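Side-chain contact in mannonate dehydratase (Streptococcus suis, PDB 3BDK), which probably catalyses the dehydration of D-mannonate to 2-dehydro-3-deoxy-D-gluconate, using iron(II) or manganese(II): residues Met21-Arg26 and Leu352-Phe357. Residues are numbered along the deposited sequence; the frame is centred on the assembly and turned at random.
With DNO (D-mannose), chain C.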
# COMPACT_ATOMS: atom_id res chain seq x y z
N MET A 21 13.43 -10.91 3.02
CA MET A 21 12.02 -11.16 3.27
C MET A 21 11.26 -11.15 1.94
O MET A 21 11.37 -10.20 1.16
CB MET A 21 11.45 -10.07 4.18
CG MET A 21 9.92 -10.05 4.28
SD MET A 21 9.15 -8.40 4.19
CE MET A 21 10.00 -7.52 5.51
N LYS A 22 10.45 -12.17 1.72
CA LYS A 22 9.76 -12.31 0.46
C LYS A 22 8.25 -12.10 0.63
O LYS A 22 7.53 -12.98 1.08
CB LYS A 22 10.10 -13.66 -0.18
CG LYS A 22 11.62 -13.82 -0.44
CD LYS A 22 12.03 -15.26 -0.78
CE LYS A 22 11.44 -15.72 -2.12
NZ LYS A 22 11.96 -17.03 -2.58
N MET A 23 7.79 -10.92 0.23
CA MET A 23 6.37 -10.59 0.33
C MET A 23 5.56 -11.70 -0.30
O MET A 23 5.89 -12.17 -1.37
CB MET A 23 6.08 -9.25 -0.34
CG MET A 23 5.18 -8.32 0.48
SD MET A 23 5.92 -7.74 2.04
CE MET A 23 7.58 -7.36 1.48
N SER A 24 4.49 -12.12 0.39
CA SER A 24 3.70 -13.28 -0.02
C SER A 24 2.23 -12.99 0.15
O SER A 24 1.88 -11.90 0.55
CB SER A 24 4.12 -14.50 0.77
OG SER A 24 5.52 -14.63 0.68
N PHE A 25 1.37 -13.96 -0.13
CA PHE A 25 -0.05 -13.67 -0.27
C PHE A 25 -0.84 -14.97 -0.39
O PHE A 25 -0.50 -15.83 -1.21
CB PHE A 25 -0.25 -12.83 -1.54
CG PHE A 25 -1.39 -11.87 -1.49
CD1 PHE A 25 -2.58 -12.16 -2.13
CD2 PHE A 25 -1.27 -10.64 -0.85
CE1 PHE A 25 -3.64 -11.26 -2.11
CE2 PHE A 25 -2.33 -9.72 -0.83
CZ PHE A 25 -3.50 -10.04 -1.45
N ARG A 26 -1.89 -15.12 0.39
CA ARG A 26 -2.61 -16.39 0.40
C ARG A 26 -3.50 -16.53 -0.81
O ARG A 26 -4.20 -15.58 -1.17
CB ARG A 26 -3.43 -16.55 1.68
CG ARG A 26 -3.92 -17.96 1.92
CD ARG A 26 -4.42 -18.10 3.32
NE ARG A 26 -5.10 -19.37 3.57
CZ ARG A 26 -5.43 -19.80 4.78
NH1 ARG A 26 -5.15 -19.04 5.83
NH2 ARG A 26 -6.05 -20.97 4.95
N LEU A 352 -3.24 -3.31 -0.47
CA LEU A 352 -2.87 -2.02 0.16
C LEU A 352 -1.94 -2.21 1.36
O LEU A 352 -1.01 -1.40 1.56
CB LEU A 352 -4.10 -1.17 0.55
CG LEU A 352 -4.96 -0.58 -0.58
CD1 LEU A 352 -6.18 0.09 -0.03
CD2 LEU A 352 -4.21 0.42 -1.44
N GLY A 353 -2.18 -3.26 2.14
CA GLY A 353 -1.26 -3.69 3.18
C GLY A 353 0.12 -4.04 2.64
O GLY A 353 1.14 -3.50 3.09
N ALA A 354 0.16 -4.93 1.66
CA ALA A 354 1.44 -5.38 1.13
C ALA A 354 2.34 -4.21 0.70
O ALA A 354 3.50 -4.10 1.15
CB ALA A 354 1.22 -6.35 -0.00
N THR A 355 1.82 -3.31 -0.14
CA THR A 355 2.64 -2.18 -0.61
C THR A 355 3.05 -1.25 0.53
O THR A 355 4.13 -0.62 0.49
CB THR A 355 1.94 -1.38 -1.74
OG1 THR A 355 0.69 -0.85 -1.27
CG2 THR A 355 1.67 -2.27 -2.93
N TYR A 356 2.20 -1.16 1.55
CA TYR A 356 2.58 -0.44 2.77
C TYR A 356 3.77 -1.12 3.48
O TYR A 356 4.66 -0.43 4.04
CB TYR A 356 1.37 -0.33 3.71
CG TYR A 356 1.68 0.10 5.13
CD1 TYR A 356 2.21 1.34 5.41
CD2 TYR A 356 1.37 -0.73 6.20
CE1 TYR A 356 2.47 1.73 6.72
CE2 TYR A 356 1.60 -0.36 7.52
CZ TYR A 356 2.15 0.87 7.78
OH TYR A 356 2.38 1.24 9.09
N PHE A 357 3.79 -2.45 3.44
CA PHE A 357 4.93 -3.19 4.01
C PHE A 357 6.20 -3.09 3.14
O PHE A 357 7.29 -2.94 3.67
CB PHE A 357 4.56 -4.64 4.38
CG PHE A 357 3.69 -4.72 5.59
CD1 PHE A 357 4.22 -4.54 6.86
CD2 PHE A 357 2.32 -4.91 5.47
CE1 PHE A 357 3.42 -4.56 7.99
CE2 PHE A 357 1.50 -4.94 6.59
CZ PHE A 357 2.05 -4.76 7.85
C1 DNO C . -7.90 -16.93 10.65
C2 DNO C . -7.22 -16.93 9.28
C3 DNO C . -7.82 -17.94 8.25
C4 DNO C . -7.94 -19.46 8.57
C5 DNO C . -6.79 -20.17 9.36
C6 DNO C . -6.74 -21.66 8.96
O1 DNO C . -7.65 -16.04 11.47
O2 DNO C . -5.79 -17.10 9.42
O3 DNO C . -7.08 -17.83 7.03
O4 DNO C . -9.21 -19.72 9.17
O5 DNO C . -5.49 -19.61 9.13
O6 DNO C . -7.46 -22.43 9.92
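Met23 overlaps one turn of helix 348-368, its sulfur packing on Phe357 and its CG on Ala354. SD of Met23 lies 4.1 Å from CB of Phe357, its nearest approach to that residue. CG of Met23 is 4.4 Å from CB of Ala354. Bends at chi2 (65°) and chi3 (43°) fold the thioether back on itself, and the two larger side chains cross at about a right angle. The ring of Phe357 leads away from the loop. No hydrogen bond joins the segments; the buried join is apolar and small. Within 21-26, OG of Ser24 donates to O of Lys22 (2.6 Å), 28° out of the carbonyl plane. Farther along, the extended Arg26 carries its guanidinium to the bound D-mannose, where NH1 makes a weak hydrogen bond to O5 of the sugar, which lies at the guanidinium edge. The sugar's O3, approached obliquely, is the atom nearest to NH1. One extended segment thus packs on that helix through Met23 and reaches the ligand pocket with Arg26. In this xylose isomerase-like TIM barrel, the loop preceding helix 36-40 is backbone-bonded to Gly47 and Leu327, in the outermost strands of the parallel sheet, while helix 348-368 meets the second subunit through Thr355.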